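Long-range contacts in putative curved DNA-binding protein (Chaetomium thermophilum var. thermophilum DSM 1495, PDB 4IPA), which probably acts in ribosome biogenesis as an Arx1 protein with a methionine aminopeptidase-like M24 fold, and may bind DNA: residues 77-83 with 119-125; 128-134 with 343-348. All coordinates share one frame. Numbering follows the deposited sequence.

Contact 1 (77-83 with 119-125); sequences TNKGFSH and QLGAQID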
ATOM      1  N   THR A  77       8.949  20.676 -13.644  1.00 50.53           N
ATOM      2  CA  THR A  77       9.160  19.390 -12.997  1.00 46.10           C
ATOM      3  C   THR A  77       7.836  18.649 -12.822  1.00 35.75           C
ATOM      4  O   THR A  77       6.980  19.096 -12.058  1.00 36.16           O
ATOM      5  CB  THR A  77       9.824  19.559 -11.613  1.00 50.81           C
ATOM      6  OG1 THR A  77      11.077  20.245 -11.753  1.00 50.34           O
ATOM      7  CG2 THR A  77      10.061  18.195 -10.968  1.00 41.58           C
ATOM      8  N   ASN A  78       7.669  17.535 -13.537  1.00 31.08           N
ATOM      9  CA  ASN A  78       6.485  16.681 -13.397  1.00 30.37           C
ATOM     10  C   ASN A  78       6.268  16.257 -11.954  1.00 28.43           C
ATOM     11  O   ASN A  78       7.225  16.055 -11.207  1.00 28.45           O
ATOM     12  CB  ASN A  78       6.606  15.428 -14.264  1.00 30.42           C
ATOM     13  CG  ASN A  78       6.770  15.750 -15.742  1.00 39.87           C
ATOM     14  OD1 ASN A  78       6.094  16.639 -16.276  1.00 38.28           O
ATOM     15  ND2 ASN A  78       7.680  15.035 -16.411  1.00 33.43           N
ATOM     16  N   LYS A  79       5.008  16.120 -11.566  1.00 27.07           N
ATOM     17  CA  LYS A  79       4.665  15.712 -10.212  1.00 24.22           C
ATOM     18  C   LYS A  79       3.166  15.480 -10.168  1.00 25.64           C
ATOM     19  O   LYS A  79       2.451  15.947 -11.047  1.00 24.24           O
ATOM     20  CB  LYS A  79       5.052  16.806  -9.223  1.00 22.06           C
ATOM     21  CG  LYS A  79       4.211  18.053  -9.371  1.00 25.75           C
ATOM     22  CD  LYS A  79       4.809  19.237  -8.640  1.00 28.83           C
ATOM     23  CE  LYS A  79       4.003  20.503  -8.921  1.00 25.12           C
ATOM     24  NZ  LYS A  79       4.465  21.643  -8.108  1.00 33.14           N
ATOM     25  N   GLY A  80       2.695  14.759  -9.152  1.00 19.80           N
ATOM     26  CA  GLY A  80       1.283  14.449  -9.033  1.00 22.65           C
ATOM     27  C   GLY A  80       1.010  13.363  -8.004  1.00 22.52           C
ATOM     28  O   GLY A  80       1.833  13.128  -7.118  1.00 21.43           O
ATOM     29  N   PHE A  81      -0.148  12.715  -8.113  1.00 18.08           N
ATOM     30  CA  PHE A  81      -0.484  11.569  -7.264  1.00 19.88           C
ATOM     31  C   PHE A  81       0.321  10.316  -7.669  1.00 21.62           C
ATOM     32  O   PHE A  81       0.498  10.048  -8.850  1.00 21.07           O
ATOM     33  CB  PHE A  81      -1.973  11.223  -7.401  1.00 19.26           C
ATOM     34  CG  PHE A  81      -2.910  12.252  -6.833  1.00 24.32           C
ATOM     35  CD1 PHE A  81      -3.121  13.465  -7.487  1.00 22.41           C
ATOM     36  CD2 PHE A  81      -3.610  11.998  -5.659  1.00 19.67           C
ATOM     37  CE1 PHE A  81      -3.998  14.409  -6.970  1.00 22.35           C
ATOM     38  CE2 PHE A  81      -4.489  12.945  -5.139  1.00 19.80           C
ATOM     39  CZ  PHE A  81      -4.681  14.148  -5.793  1.00 20.65           C
ATOM     40  N   SER A  82       0.794   9.549  -6.694  1.00 20.14           N
ATOM     41  CA  SER A  82       1.203   8.178  -6.957  1.00 17.55           C
ATOM     42  C   SER A  82       0.016   7.258  -6.634  1.00 16.54           C
ATOM     43  O   SER A  82      -0.009   6.101  -7.024  1.00 15.98           O
ATOM     44  CB  SER A  82       2.430   7.782  -6.118  1.00 15.92           C
ATOM     45  OG  SER A  82       2.131   7.777  -4.724  1.00 17.80           O
ATOM     46  N   HIS A  83      -0.981   7.785  -5.927  1.00 17.05           N
ATOM     47  CA  HIS A  83      -2.135   6.968  -5.528  1.00 14.34           C
ATOM     48  C   HIS A  83      -3.217   7.862  -4.976  1.00 15.28           C
ATOM     49  O   HIS A  83      -2.954   8.668  -4.077  1.00 16.79           O
ATOM     50  CB  HIS A  83      -1.740   5.949  -4.456  1.00 14.44           C
ATOM     51  CG  HIS A  83      -2.692   4.797  -4.311  1.00 15.54           C
ATOM     52  ND1 HIS A  83      -3.890   4.892  -3.626  1.00 14.02           N
ATOM     53  CD2 HIS A  83      -2.604   3.506  -4.730  1.00 14.22           C
ATOM     54  CE1 HIS A  83      -4.502   3.721  -3.646  1.00 15.90           C
ATOM     55  NE2 HIS A  83      -3.746   2.860  -4.313  1.00 13.43           N
ATOM     56  N   GLN A 119      -4.939   4.604   2.263  1.00 15.14           N
ATOM     57  CA  GLN A 119      -3.824   4.434   1.351  1.00 14.86           C
ATOM     58  C   GLN A 119      -3.863   5.561   0.338  1.00 16.42           C
ATOM     59  O   GLN A 119      -4.897   5.827  -0.289  1.00 14.61           O
ATOM     60  CB  GLN A 119      -3.895   3.072   0.661  1.00 12.69           C
ATOM     61  CG  GLN A 119      -2.860   2.836  -0.436  1.00 12.69           C
ATOM     62  CD  GLN A 119      -2.770   1.349  -0.802  1.00 18.41           C
ATOM     63  OE1 GLN A 119      -2.409   0.978  -1.926  1.00 15.18           O
ATOM     64  NE2 GLN A 119      -3.107   0.494   0.161  1.00 14.91           N
ATOM     65  N   LEU A 120      -2.729   6.230   0.193  1.00 14.79           N
ATOM     66  CA  LEU A 120      -2.633   7.352  -0.716  1.00 17.38           C
ATOM     67  C   LEU A 120      -1.167   7.566  -1.007  1.00 15.63           C
ATOM     68  O   LEU A 120      -0.321   6.903  -0.420  1.00 18.38           O
ATOM     69  CB  LEU A 120      -3.243   8.598  -0.074  1.00 15.23           C
ATOM     70  CG  LEU A 120      -2.683   9.035   1.278  1.00 17.20           C
ATOM     71  CD1 LEU A 120      -1.485   9.954   1.096  1.00 17.14           C
ATOM     72  CD2 LEU A 120      -3.781   9.741   2.097  1.00 16.78           C
ATOM     73  N   GLY A 121      -0.857   8.481  -1.912  1.00 15.99           N
ATOM     74  CA  GLY A 121       0.533   8.793  -2.160  1.00 16.14           C
ATOM     75  C   GLY A 121       0.789   9.871  -3.183  1.00 21.40           C
ATOM     76  O   GLY A 121      -0.063  10.173  -4.031  1.00 21.22           O
ATOM     77  N   ALA A 122       1.986  10.442  -3.088  1.00 17.10           N
ATOM     78  CA  ALA A 122       2.441  11.468  -4.005  1.00 18.16           C
ATOM     79  C   ALA A 122       3.629  11.013  -4.837  1.00 21.00           C
ATOM     80  O   ALA A 122       4.252   9.979  -4.576  1.00 21.96           O
ATOM     81  CB  ALA A 122       2.810  12.744  -3.249  1.00 23.79           C
ATOM     82  N   GLN A 123       3.987  11.871  -5.784  1.00 19.70           N
ATOM     83  CA  GLN A 123       4.815  11.515  -6.913  1.00 21.89           C
ATOM     84  C   GLN A 123       5.598  12.773  -7.340  1.00 22.14           C
ATOM     85  O   GLN A 123       4.989  13.796  -7.664  1.00 21.23           O
ATOM     86  CB  GLN A 123       3.834  11.075  -8.000  1.00 21.21           C
ATOM     87  CG  GLN A 123       4.387  10.608  -9.239  1.00 17.65           C
ATOM     88  CD  GLN A 123       4.768  11.734 -10.153  1.00 22.05           C
ATOM     89  OE1 GLN A 123       5.941  12.084 -10.233  1.00 20.20           O
ATOM     90  NE2 GLN A 123       3.782  12.298 -10.879  1.00 18.19           N
ATOM     91  N   ILE A 124       6.931  12.714  -7.310  1.00 23.48           N
ATOM     92  CA  ILE A 124       7.765  13.802  -7.860  1.00 23.60           C
ATOM     93  C   ILE A 124       8.729  13.322  -8.947  1.00 21.80           C
ATOM     94  O   ILE A 124       9.601  12.498  -8.687  1.00 24.87           O
ATOM     95  CB  ILE A 124       8.599  14.562  -6.789  1.00 22.73           C
ATOM     96  CG1 ILE A 124       7.709  15.442  -5.920  1.00 23.49           C
ATOM     97  CG2 ILE A 124       9.625  15.479  -7.474  1.00 22.65           C
ATOM     98  CD1 ILE A 124       7.298  14.788  -4.669  1.00 33.10           C
ATOM     99  N   ASP A 125       8.577  13.875 -10.147  1.00 23.34           N
ATOM    100  CA  ASP A 125       9.397  13.545 -11.310  1.00 21.51           C
ATOM    101  C   ASP A 125       9.419  12.052 -11.587  1.00 22.85           C
ATOM    102  O   ASP A 125      10.442  11.500 -11.988  1.00 22.10           O
ATOM    103  CB  ASP A 125      10.820  14.093 -11.174  1.00 23.79           C
ATOM    104  CG  ASP A 125      11.622  13.984 -12.480  1.00 27.47           C
ATOM    105  OD1 ASP A 125      11.033  14.133 -13.571  1.00 27.57           O
ATOM    106  OD2 ASP A 125      12.850  13.758 -12.417  1.00 28.05           O
TER
HETATM  107  O   HOH W   1      10.113  16.532 -14.518  1.00 40.35           O
HETATM  108  O   HOH W   2       0.904  11.567 -11.176  1.00 19.50           O
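The strongest bonds here run between backbones. D125 N donates to N78 O at 2.8 Å, G80 N to Q123 O at 2.9 Å, and G121 N to H83 O at 3.0 Å, joining 77-83 to 119-125 in antiparallel fashion, the axes of 79-81 and 119-124 lying 4.5 Å apart at 167°. Beyond F81 the register slips by one: S82 N (2.9 Å) and H83 N (3.2 Å) both point at G121 O, so that two residues face one in a classic beta bulge. G121 suits this spot because a CB there would lie only 2.3 Å from S82 OG, a hydroxyl hydrogen-bonded to T129 O on strand 127-136. Waters extend the polar seam. One accepts from N78 N (2.8 Å) and donates to D125 OD1 (2.7 Å), while D125 OD2 forms a salt bridge with K28; another links F81 O (2.8 Å) to NE2 of Q123 (3.0 Å), whose OE1 takes a hydrogen bond from G126 N. Farther out, Q119 CG sits 3.9 Å from the centroid of the H83 ring, a CH-pi contact over its face. The F81 ring leaves the pair to pack on helix 53-69, and I124 meets helix 23-46. Because main-chain atoms carry most of the pairing, the edge strand can bend at S82 and H83 while it stays bonded to its neighbour in the M24 sheet.

Contact 2 (128-134 with 343-348); sequences GTIVCDT and CRLLTT
L346 lies across C132, the two CB atoms 3.4 Å apart in an antiparallel strand pair, where both CA-to-CB bonds point toward the opposite strand and both residues take chi1 t. Strands 128-134 and 343-348 have regular beta conformation (phi/psi near -120/135°), with axes 4.6 Å apart at closest and a signed crossing angle of -151°. C132 and L346 make a single hydrogen-bonded bridge: C132 N to L346 O is 3.0 Å, L346 N to C132 O is 3.1 Å, and the CA atoms are 4.5 Å apart. From there the strands splay, to CA separations of 5.6 Å for T129-T348 and 6.0 Å for T134-R344. This is the seam at which the two antiparallel sheets of the pita-bread fold, characteristic of M24 proteins, meet near the centre of the molecule. Threonine hydroxyls span the widened ends: T348 OG1, chi1 m, donates to I130 O at 2.9 Å, and T134 OG1, also chi1 m, to R344 O at 2.7 Å. I130 CG2 touches L346 CD1 at 4.0 Å. R344 (m,t,m over chi1 to chi3) brings NH2 to 3.7 Å from C132 SG, which lies over one guanidinium face, while its NH1 forms a salt bridge with E254.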
ATOM      1  N   GLY A 128       7.494   7.879  -6.993  1.00 15.48           N
ATOM      2  CA  GLY A 128       6.344   7.869  -6.111  1.00 18.46           C
ATOM      3  C   GLY A 128       6.536   7.127  -4.803  1.00 20.35           C
ATOM      4  O   GLY A 128       7.307   6.157  -4.723  1.00 15.63           O
ATOM      5  N   THR A 129       5.846   7.600  -3.771  1.00 14.13           N
ATOM      6  CA  THR A 129       5.782   6.890  -2.506  1.00 17.40           C
ATOM      7  C   THR A 129       4.319   6.613  -2.234  1.00 16.68           C
ATOM      8  O   THR A 129       3.502   7.524  -2.281  1.00 16.90           O
ATOM      9  CB  THR A 129       6.306   7.759  -1.340  1.00 20.49           C
ATOM     10  OG1 THR A 129       5.531   8.961  -1.286  1.00 24.20           O
ATOM     11  CG2 THR A 129       7.778   8.124  -1.550  1.00 21.71           C
ATOM     12  N   ILE A 130       3.986   5.361  -1.961  1.00 16.16           N
ATOM     13  CA  ILE A 130       2.634   5.005  -1.561  1.00 17.57           C
ATOM     14  C   ILE A 130       2.671   4.578  -0.089  1.00 18.68           C
ATOM     15  O   ILE A 130       3.595   3.873   0.330  1.00 15.41           O
ATOM     16  CB  ILE A 130       2.057   3.879  -2.460  1.00 16.16           C
ATOM     17  CG1 ILE A 130       2.101   4.307  -3.931  1.00 15.91           C
ATOM     18  CG2 ILE A 130       0.617   3.535  -2.056  1.00 12.73           C
ATOM     19  CD1 ILE A 130       1.579   3.257  -4.907  1.00 14.20           C
ATOM     20  N   VAL A 131       1.698   5.041   0.698  1.00 13.74           N
ATOM     21  CA  VAL A 131       1.619   4.688   2.113  1.00 16.19           C
ATOM     22  C   VAL A 131       0.233   4.157   2.438  1.00 17.02           C
ATOM     23  O   VAL A 131      -0.749   4.573   1.831  1.00 16.55           O
ATOM     24  CB  VAL A 131       1.888   5.911   3.056  1.00 15.67           C
ATOM     25  CG1 VAL A 131       3.273   6.468   2.855  1.00 15.89           C
ATOM     26  CG2 VAL A 131       0.856   7.008   2.841  1.00 17.74           C
ATOM     27  N   CYS A 132       0.160   3.239   3.395  1.00 16.21           N
ATOM     28  CA  CYS A 132      -1.118   2.760   3.900  1.00 16.03           C
ATOM     29  C   CYS A 132      -0.997   2.505   5.396  1.00 18.88           C
ATOM     30  O   CYS A 132      -0.125   1.746   5.829  1.00 16.72           O
ATOM     31  CB  CYS A 132      -1.570   1.473   3.200  1.00 12.77           C
ATOM     32  SG  CYS A 132      -3.169   0.779   3.832  1.00 14.98           S
ATOM     33  N   ASP A 133      -1.875   3.150   6.165  1.00 14.97           N
ATOM     34  CA  ASP A 133      -2.019   2.896   7.592  1.00 15.77           C
ATOM     35  C   ASP A 133      -3.413   2.287   7.791  1.00 17.75           C
ATOM     36  O   ASP A 133      -4.332   2.533   7.001  1.00 14.88           O
ATOM     37  CB  ASP A 133      -1.893   4.220   8.385  1.00 18.31           C
ATOM     38  CG  ASP A 133      -1.663   4.007   9.904  1.00 19.80           C
ATOM     39  OD1 ASP A 133      -1.392   2.859  10.333  1.00 17.60           O
ATOM     40  OD2 ASP A 133      -1.737   5.008  10.669  1.00 16.86           O
ATOM     41  N   THR A 134      -3.562   1.481   8.833  1.00 16.94           N
ATOM     42  CA  THR A 134      -4.884   1.087   9.278  1.00 15.51           C
ATOM     43  C   THR A 134      -5.140   1.697  10.660  1.00 18.83           C
ATOM     44  O   THR A 134      -4.335   1.544  11.578  1.00 18.19           O
ATOM     45  CB  THR A 134      -5.043  -0.434   9.325  1.00 13.55           C
ATOM     46  OG1 THR A 134      -4.867  -0.967   8.010  1.00 14.70           O
ATOM     47  CG2 THR A 134      -6.440  -0.818   9.841  1.00 15.08           C
ATOM     48  N   CYS A 343      -6.666  -5.885   7.967  1.00 14.97           N
ATOM     49  CA  CYS A 343      -5.735  -4.852   8.356  1.00 15.22           C
ATOM     50  C   CYS A 343      -4.591  -4.824   7.335  1.00 17.35           C
ATOM     51  O   CYS A 343      -4.133  -5.875   6.904  1.00 16.88           O
ATOM     52  CB  CYS A 343      -5.226  -5.164   9.763  1.00 15.41           C
ATOM     53  SG  CYS A 343      -4.109  -3.954  10.467  1.00 18.39           S
ATOM     54  N   ARG A 344      -4.151  -3.633   6.929  1.00 17.12           N
ATOM     55  CA  ARG A 344      -3.091  -3.509   5.913  1.00 17.12           C
ATOM     56  C   ARG A 344      -2.088  -2.406   6.245  1.00 16.96           C
ATOM     57  O   ARG A 344      -2.437  -1.351   6.799  1.00 18.13           O
ATOM     58  CB  ARG A 344      -3.673  -3.247   4.507  1.00 17.38           C
ATOM     59  CG  ARG A 344      -4.674  -4.301   4.014  1.00 21.01           C
ATOM     60  CD  ARG A 344      -4.974  -4.165   2.503  1.00 20.30           C
ATOM     61  NE  ARG A 344      -5.554  -2.866   2.180  1.00 16.74           N
ATOM     62  CZ  ARG A 344      -4.897  -1.877   1.574  1.00 20.17           C
ATOM     63  NH1 ARG A 344      -3.627  -2.031   1.195  1.00 19.87           N
ATOM     64  NH2 ARG A 344      -5.519  -0.735   1.335  1.00 14.59           N
ATOM     65  N   LEU A 345      -0.832  -2.661   5.924  1.00 14.70           N
ATOM     66  CA  LEU A 345       0.183  -1.619   5.973  1.00 17.16           C
ATOM     67  C   LEU A 345       0.947  -1.602   4.662  1.00 14.98           C
ATOM     68  O   LEU A 345       1.141  -2.635   4.026  1.00 14.59           O
ATOM     69  CB  LEU A 345       1.152  -1.870   7.118  1.00 15.82           C
ATOM     70  CG  LEU A 345       0.549  -1.804   8.523  1.00 20.63           C
ATOM     71  CD1 LEU A 345       1.465  -2.526   9.528  1.00 19.28           C
ATOM     72  CD2 LEU A 345       0.306  -0.353   8.919  1.00 18.49           C
ATOM     73  N   LEU A 346       1.396  -0.419   4.270  1.00 15.33           N
ATOM     74  CA  LEU A 346       2.147  -0.273   3.046  1.00 14.96           C
ATOM     75  C   LEU A 346       3.190   0.796   3.325  1.00 17.25           C
ATOM     76  O   LEU A 346       2.874   1.921   3.736  1.00 16.31           O
ATOM     77  CB  LEU A 346       1.236   0.105   1.860  1.00 13.97           C
ATOM     78  CG  LEU A 346       1.735  -0.303   0.459  1.00 19.03           C
ATOM     79  CD1 LEU A 346       0.642  -0.224  -0.647  1.00 11.86           C
ATOM     80  CD2 LEU A 346       2.973   0.495   0.055  1.00 13.32           C
ATOM     81  N   THR A 347       4.440   0.415   3.121  1.00 14.17           N
ATOM     82  CA  THR A 347       5.568   1.280   3.384  1.00 14.00           C
ATOM     83  C   THR A 347       6.403   1.358   2.113  1.00 13.79           C
ATOM     84  O   THR A 347       6.688   0.337   1.486  1.00 15.36           O
ATOM     85  CB  THR A 347       6.439   0.692   4.520  1.00 16.63           C
ATOM     86  OG1 THR A 347       5.626   0.437   5.679  1.00 18.50           O
ATOM     87  CG2 THR A 347       7.573   1.643   4.889  1.00 14.82           C
ATOM     88  N   THR A 348       6.809   2.557   1.725  1.00 14.45           N
ATOM     89  CA  THR A 348       7.766   2.696   0.631  1.00 14.51           C
ATOM     90  C   THR A 348       9.183   2.761   1.202  1.00 14.46           C
ATOM     91  O   THR A 348       9.489   3.654   1.982  1.00 16.51           O
ATOM     92  CB  THR A 348       7.470   3.945  -0.208  1.00 16.90           C
ATOM     93  OG1 THR A 348       6.210   3.771  -0.869  1.00 13.73           O
ATOM     94  CG2 THR A 348       8.589   4.164  -1.267  1.00 16.87           C
TER

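The example illustrates how a continuously paired sheet can join a second one through a single bridge between two of their strands. Contact 1 joins the edge strand to the middle strand of the three-stranded sheet, and contact 2 joins that sheet's third strand to the five-stranded one; their centres are 14 Å apart. Strands 115-124 and 127-136 connect them, with V131 N 3.0 Å from L120 O. S82 OG reaches past its own partner strand to T129 O at 2.8 Å, tying the bulge of contact 1 directly to 128-134. Q119 also packs against C132 and L346, so one residue of contact 1 borders the bridge of contact 2.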